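PDB 2PAG: hypothetical protein from Pseudomonas syringae pv. tomato, which is of unknown function but belongs to the SMI1/KNR4 (SUKH) family and binds calcium at its surface. Local coordinates for residues 104-108 / 119-124; 71-75 / 87-91. The contacts are given in a common frame with arbitrary orientation. Residue numbers count along the deposited sequence, not the author numbering.

Contact 1: 104-108 / 119-124. With CA (calcium ion), chain B.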
ATOM      1  N   GLY A 104      -6.583  -5.486   9.274  1.00 11.93           N
ATOM      2  CA  GLY A 104      -6.859  -5.292   7.862  1.00 11.80           C
ATOM      3  C   GLY A 104      -7.699  -4.114   7.418  1.00 11.62           C
ATOM      4  O   GLY A 104      -7.724  -3.812   6.221  1.00 11.66           O
ATOM      5  N   THR A 105      -8.388  -3.450   8.342  1.00 11.81           N
ATOM      6  CA  THR A 105      -9.209  -2.307   7.959  1.00 11.45           C
ATOM      7  C   THR A 105      -8.320  -1.199   7.400  1.00 11.09           C
ATOM      8  O   THR A 105      -7.231  -0.960   7.917  1.00 10.94           O
ATOM      9  CB  THR A 105      -9.991  -1.745   9.168  1.00 12.68           C
ATOM     10  OG1 THR A 105     -10.726  -2.800   9.799  1.00 11.77           O
ATOM     11  CG2 THR A 105     -10.964  -0.647   8.714  1.00 14.42           C
ATOM     12  N   VAL A 106      -8.777  -0.545   6.335  1.00 10.55           N
ATOM     13  CA  VAL A 106      -8.025   0.558   5.737  1.00 11.32           C
ATOM     14  C   VAL A 106      -8.661   1.854   6.212  1.00 12.85           C
ATOM     15  O   VAL A 106      -9.882   2.020   6.143  1.00 13.10           O
ATOM     16  CB  VAL A 106      -8.067   0.527   4.197  1.00 12.85           C
ATOM     17  CG1 VAL A 106      -7.269   1.705   3.642  1.00 13.20           C
ATOM     18  CG2 VAL A 106      -7.481  -0.785   3.688  1.00 12.95           C
ATOM     19  N   LEU A 107      -7.831   2.768   6.698  1.00 12.21           N
ATOM     20  CA  LEU A 107      -8.316   4.043   7.200  1.00 14.20           C
ATOM     21  C   LEU A 107      -7.626   5.164   6.459  1.00 13.72           C
ATOM     22  O   LEU A 107      -6.629   4.951   5.774  1.00 14.99           O
ATOM     23  CB  LEU A 107      -7.990   4.189   8.688  1.00 13.39           C
ATOM     24  CG  LEU A 107      -8.345   3.051   9.642  1.00 13.95           C
ATOM     25  CD1 LEU A 107      -7.832   3.370  11.042  1.00 14.76           C
ATOM     26  CD2 LEU A 107      -9.851   2.857   9.664  1.00 15.90           C
ATOM     27  N   LEU A 108      -8.158   6.368   6.604  1.00 14.97           N
ATOM     28  CA  LEU A 108      -7.538   7.522   5.981  1.00 13.92           C
ATOM     29  C   LEU A 108      -7.109   8.437   7.114  1.00 15.68           C
ATOM     30  O   LEU A 108      -7.937   8.854   7.925  1.00 15.81           O
ATOM     31  CB  LEU A 108      -8.526   8.241   5.066  1.00 15.16           C
ATOM     32  CG  LEU A 108      -7.984   9.526   4.438  1.00 16.58           C
ATOM     33  CD1 LEU A 108      -6.759   9.234   3.576  1.00 17.18           C
ATOM     34  CD2 LEU A 108      -9.097  10.160   3.619  1.00 18.32           C
ATOM     35  N   GLU A 119     -14.101   7.955   7.289  1.00 29.64           N
ATOM     36  CA  GLU A 119     -14.213   6.980   6.210  1.00 29.81           C
ATOM     37  C   GLU A 119     -13.199   5.843   6.285  1.00 27.59           C
ATOM     38  O   GLU A 119     -12.025   6.057   6.600  1.00 29.83           O
ATOM     39  CB  GLU A 119     -14.100   7.686   4.860  1.00 31.39           C
ATOM     40  CG  GLU A 119     -12.812   8.461   4.660  1.00 34.76           C
ATOM     41  CD  GLU A 119     -12.880   9.371   3.451  1.00 36.83           C
ATOM     42  OE1 GLU A 119     -13.254   8.885   2.362  1.00 37.49           O
ATOM     43  OE2 GLU A 119     -12.561  10.572   3.589  1.00 39.06           O
ATOM     44  N   SER A 120     -13.662   4.632   5.988  1.00 25.19           N
ATOM     45  CA  SER A 120     -12.800   3.457   6.014  1.00 23.05           C
ATOM     46  C   SER A 120     -13.269   2.399   5.022  1.00 21.30           C
ATOM     47  O   SER A 120     -14.384   2.465   4.500  1.00 20.88           O
ATOM     48  CB  SER A 120     -12.760   2.856   7.420  1.00 22.74           C
ATOM     49  OG  SER A 120     -14.028   2.350   7.805  1.00 23.19           O
ATOM     50  N   TRP A 121     -12.404   1.421   4.773  1.00 17.07           N
ATOM     51  CA  TRP A 121     -12.689   0.333   3.846  1.00 16.05           C
ATOM     52  C   TRP A 121     -12.456  -0.990   4.566  1.00 15.27           C
ATOM     53  O   TRP A 121     -11.489  -1.132   5.319  1.00 14.62           O
ATOM     54  CB  TRP A 121     -11.780   0.459   2.622  1.00 15.52           C
ATOM     55  CG  TRP A 121     -12.054   1.718   1.857  1.00 15.17           C
ATOM     56  CD1 TRP A 121     -12.866   1.857   0.766  1.00 17.34           C
ATOM     57  CD2 TRP A 121     -11.598   3.035   2.187  1.00 15.98           C
ATOM     58  NE1 TRP A 121     -12.948   3.183   0.399  1.00 16.34           N
ATOM     59  CE2 TRP A 121     -12.178   3.927   1.255  1.00 17.59           C
ATOM     60  CE3 TRP A 121     -10.755   3.551   3.181  1.00 14.05           C
ATOM     61  CZ2 TRP A 121     -11.942   5.308   1.291  1.00 16.13           C
ATOM     62  CZ3 TRP A 121     -10.521   4.929   3.215  1.00 17.89           C
ATOM     63  CH2 TRP A 121     -11.116   5.788   2.275  1.00 17.41           C
ATOM     64  N   GLU A 122     -13.344  -1.953   4.336  1.00 15.08           N
ATOM     65  CA  GLU A 122     -13.266  -3.250   5.002  1.00 16.21           C
ATOM     66  C   GLU A 122     -11.979  -4.030   4.797  1.00 14.16           C
ATOM     67  O   GLU A 122     -11.603  -4.827   5.653  1.00 17.13           O
ATOM     68  CB  GLU A 122     -14.445  -4.138   4.590  1.00 17.80           C
ATOM     69  CG  GLU A 122     -15.815  -3.668   5.066  1.00 23.85           C
ATOM     70  CD  GLU A 122     -16.228  -2.336   4.478  1.00 27.84           C
ATOM     71  OE1 GLU A 122     -15.909  -2.076   3.297  1.00 29.15           O
ATOM     72  OE2 GLU A 122     -16.892  -1.553   5.199  1.00 32.69           O
ATOM     73  N   SER A 123     -11.321  -3.815   3.664  1.00 14.00           N
ATOM     74  CA  SER A 123     -10.077  -4.512   3.353  1.00 12.80           C
ATOM     75  C   SER A 123      -9.286  -3.738   2.316  1.00 12.72           C
ATOM     76  O   SER A 123      -9.803  -2.805   1.682  1.00 10.83           O
ATOM     77  CB  SER A 123     -10.363  -5.910   2.796  1.00 13.66           C
ATOM     78  OG  SER A 123     -10.771  -5.829   1.435  1.00 13.00           O
ATOM     79  N   VAL A 124      -8.028  -4.139   2.139  1.00 12.31           N
ATOM     80  CA  VAL A 124      -7.164  -3.502   1.160  1.00 12.23           C
ATOM     81  C   VAL A 124      -7.739  -3.700  -0.239  1.00 13.05           C
ATOM     82  O   VAL A 124      -7.542  -2.867  -1.126  1.00 11.92           O
ATOM     83  CB  VAL A 124      -5.741  -4.091   1.222  1.00 13.92           C
ATOM     84  CG1 VAL A 124      -4.962  -3.713  -0.013  1.00 17.52           C
ATOM     85  CG2 VAL A 124      -5.037  -3.596   2.478  1.00 11.30           C
TER
HETATM   86 CA    CA B 201     -10.468  -2.804  12.213  1.00 13.96          CA
HETATM   87  O   HOH W   1      -7.035  -5.703   4.458  1.00 13.28           O
HETATM   88  O   HOH W   2     -12.453  -4.335   8.333  1.00 22.62           O
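Two backbone hydrogen bonds, Val106 N to Trp121 O (3.0 Å) and Trp121 N to Val106 O (2.9 Å), both close to linear, make Val106 and Trp121 a hydrogen-bonded antiparallel pair. They join strand 106-109 to the short outermost strand 119-121 of the four-stranded antiparallel sheet of this SUKH-family protein. Just before the pair, Thr105 OG1 binds a calcium ion at 2.4 Å, a site shared with Glu101 and Asp103. The same oxygen is 2.7 Å from a water that donates to Glu122 O (2.9 Å), so the metal site is tied to the chain leaving the edge strand. A second water links Gly104 O (2.7 Å) to Val124 N (3.0 Å), where helix 124-132 begins; Ser123, its N-cap residue, is hydrogen-bonded through OG to His126. Gly104 has a positive phi of 99°, and at its backbone angles a CB would collide with the preceding carbonyl.

Packing extends from the strand pair along the face carrying Val106 and Trp121, where Trp127 of the helix meets the Trp121 ring edge-to-face. Val106 CG1 lies 4.0 Å from Trp121 CE3. On the adjacent atom of the same six-membered ring, Leu108 CB lies 4.3 Å from Trp121 CZ3, near the ring plane. Toward the helix start, Val106 CG2 sits 3.9 Å from Val124 CG2.

Contact 2: 71-75 / 87-91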
ATOM      1  N   LEU A  71       8.078   1.214   1.033  1.00 11.81           N
ATOM      2  CA  LEU A  71       7.400   1.109   2.325  1.00 10.96           C
ATOM      3  C   LEU A  71       8.147   1.569   3.578  1.00 11.75           C
ATOM      4  O   LEU A  71       7.593   2.325   4.380  1.00 12.15           O
ATOM      5  CB  LEU A  71       6.866  -0.317   2.531  1.00 10.64           C
ATOM      6  CG  LEU A  71       5.902  -0.539   3.705  1.00  9.96           C
ATOM      7  CD1 LEU A  71       4.765   0.493   3.671  1.00 11.44           C
ATOM      8  CD2 LEU A  71       5.332  -1.950   3.630  1.00 13.44           C
ATOM      9  N   PRO A  72       9.399   1.126   3.776  1.00 12.36           N
ATOM     10  CA  PRO A  72      10.099   1.575   4.984  1.00 13.46           C
ATOM     11  C   PRO A  72      10.246   3.093   5.060  1.00 13.04           C
ATOM     12  O   PRO A  72      10.127   3.674   6.140  1.00 12.92           O
ATOM     13  CB  PRO A  72      11.442   0.856   4.892  1.00 13.81           C
ATOM     14  CG  PRO A  72      11.080  -0.421   4.182  1.00 12.73           C
ATOM     15  CD  PRO A  72      10.180   0.092   3.074  1.00 12.91           C
ATOM     16  N   GLU A  73      10.511   3.731   3.921  1.00 13.08           N
ATOM     17  CA  GLU A  73      10.650   5.185   3.896  1.00 14.75           C
ATOM     18  C   GLU A  73       9.297   5.873   4.072  1.00 14.43           C
ATOM     19  O   GLU A  73       9.204   6.900   4.743  1.00 13.54           O
ATOM     20  CB  GLU A  73      11.305   5.655   2.591  1.00 17.89           C
ATOM     21  CG  GLU A  73      12.751   5.203   2.393  1.00 23.31           C
ATOM     22  CD  GLU A  73      13.761   5.976   3.237  1.00 26.06           C
ATOM     23  OE1 GLU A  73      14.970   5.674   3.127  1.00 29.62           O
ATOM     24  OE2 GLU A  73      13.361   6.883   4.001  1.00 27.25           O
ATOM     25  N   VAL A  74       8.250   5.321   3.462  1.00 12.93           N
ATOM     26  CA  VAL A  74       6.917   5.898   3.596  1.00 11.75           C
ATOM     27  C   VAL A  74       6.459   5.805   5.061  1.00 12.43           C
ATOM     28  O   VAL A  74       5.838   6.726   5.590  1.00 13.88           O
ATOM     29  CB  VAL A  74       5.889   5.174   2.672  1.00 12.09           C
ATOM     30  CG1 VAL A  74       4.491   5.690   2.931  1.00 12.60           C
ATOM     31  CG2 VAL A  74       6.246   5.410   1.209  1.00 10.60           C
ATOM     32  N   CYS A  75       6.772   4.690   5.719  1.00 12.52           N
ATOM     33  CA  CYS A  75       6.396   4.505   7.119  1.00 11.75           C
ATOM     34  C   CYS A  75       7.093   5.535   7.996  1.00 11.78           C
ATOM     35  O   CYS A  75       6.461   6.184   8.829  1.00 12.58           O
ATOM     36  CB  CYS A  75       6.771   3.103   7.604  1.00 12.10           C
ATOM     37  SG  CYS A  75       5.656   1.800   7.051  1.00 13.74           S
ATOM     38  N   LEU A  87      -0.436   1.664  12.640  1.00 15.22           N
ATOM     39  CA  LEU A  87      -1.026   1.692  11.302  1.00 14.32           C
ATOM     40  C   LEU A  87       0.075   1.678  10.251  1.00 13.50           C
ATOM     41  O   LEU A  87       1.036   2.448  10.342  1.00 15.64           O
ATOM     42  CB  LEU A  87      -1.875   2.959  11.127  1.00 13.84           C
ATOM     43  CG  LEU A  87      -3.032   3.178  12.107  1.00 14.33           C
ATOM     44  CD1 LEU A  87      -3.804   4.441  11.708  1.00 14.94           C
ATOM     45  CD2 LEU A  87      -3.953   1.954  12.096  1.00 17.47           C
ATOM     46  N   ILE A  88      -0.064   0.807   9.253  1.00 11.46           N
ATOM     47  CA  ILE A  88       0.927   0.718   8.181  1.00 12.13           C
ATOM     48  C   ILE A  88       0.381   1.351   6.908  1.00 11.44           C
ATOM     49  O   ILE A  88      -0.622   0.895   6.359  1.00 11.33           O
ATOM     50  CB  ILE A  88       1.293  -0.741   7.850  1.00 10.70           C
ATOM     51  CG1 ILE A  88       1.781  -1.462   9.105  1.00 14.02           C
ATOM     52  CG2 ILE A  88       2.376  -0.767   6.773  1.00 13.12           C
ATOM     53  CD1 ILE A  88       1.977  -2.956   8.905  1.00 14.84           C
ATOM     54  N   PRO A  89       1.045   2.401   6.407  1.00 10.74           N
ATOM     55  CA  PRO A  89       0.554   3.043   5.183  1.00 12.29           C
ATOM     56  C   PRO A  89       0.489   2.122   3.979  1.00 13.24           C
ATOM     57  O   PRO A  89       1.379   1.303   3.765  1.00 13.56           O
ATOM     58  CB  PRO A  89       1.554   4.172   4.956  1.00 13.03           C
ATOM     59  CG  PRO A  89       1.989   4.514   6.339  1.00 13.69           C
ATOM     60  CD  PRO A  89       2.164   3.164   6.987  1.00 11.83           C
ATOM     61  N   ILE A  90      -0.582   2.246   3.201  1.00 12.92           N
ATOM     62  CA  ILE A  90      -0.698   1.470   1.981  1.00 12.30           C
ATOM     63  C   ILE A  90      -0.601   2.460   0.822  1.00 13.09           C
ATOM     64  O   ILE A  90      -0.196   2.099  -0.275  1.00 11.44           O
ATOM     65  CB  ILE A  90      -2.026   0.648   1.904  1.00 10.98           C
ATOM     66  CG1 ILE A  90      -2.087  -0.070   0.554  1.00 12.43           C
ATOM     67  CG2 ILE A  90      -3.259   1.557   2.067  1.00 13.07           C
ATOM     68  CD1 ILE A  90      -3.210  -1.088   0.435  1.00 12.99           C
ATOM     69  N   CYS A  91      -0.950   3.721   1.065  1.00 12.97           N
ATOM     70  CA  CYS A  91      -0.852   4.692  -0.015  1.00 13.03           C
ATOM     71  C   CYS A  91      -0.875   6.140   0.437  1.00 14.32           C
ATOM     72  O   CYS A  91      -1.785   6.573   1.135  1.00 13.89           O
ATOM     73  CB  CYS A  91      -1.973   4.461  -1.033  1.00 13.65           C
ATOM     74  SG  CYS A  91      -1.861   5.494  -2.517  1.00 15.49           S
TER
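Helix 71-81 packs its first turn against strand 88-93 through apolar side chains. Leu87 leads into the strand, its carbonyl oxygen hydrogen-bonded to Trp79 NE1 farther along the same helix. At Ile88, CG2 meets Leu71 CD1 at 4.1 Å and Cys75 SG at 4.2 Å, the two helix residues being one turn apart. Pro89 makes the largest contribution: its CA-to-CB bond points toward the helix, and the ring packs there, with CD 3.7 Å from Cys75 SG and CB 3.9 Å from Val74 CG1. The carbonyl Pro89 O lies 3.5 Å from Leu71 CD1 and is buried without a polar partner. Beyond it the chain turns a corner at Ile90, and Ile90 and Cys91 point away from the helix; both face Tyr98 of strand 96-100, forming a classic beta bulge. Helix 24-34 packs beside this contact, its Ile30 touching Leu71 and its Leu34 touching Cys75, while Ile90 reaches Val124 and Trp127 of helix 124-132.

The two contacts involve the outermost strands of one antiparallel sheet, 88-93 in contact 2 and 119-121 in contact 1, and their centres are 14 Å apart. Contact 2 is buried and relies on aliphatic and sulfur packing of a helix against a strand. Contact 1 lies nearer the surface, where backbone hydrogen bonding, water bridges and calcium coordination combine with a smaller share of buried residues. They nevertheless touch: Ile90 CD1 packs 3.2 Å from Val124 CG1, and Leu87 CD1 lies 4.2 Å from Leu107 CD1. Thus Ile90, which points away from helix 71-81, and Leu87, which makes no contact with 71-75, meet contact 1.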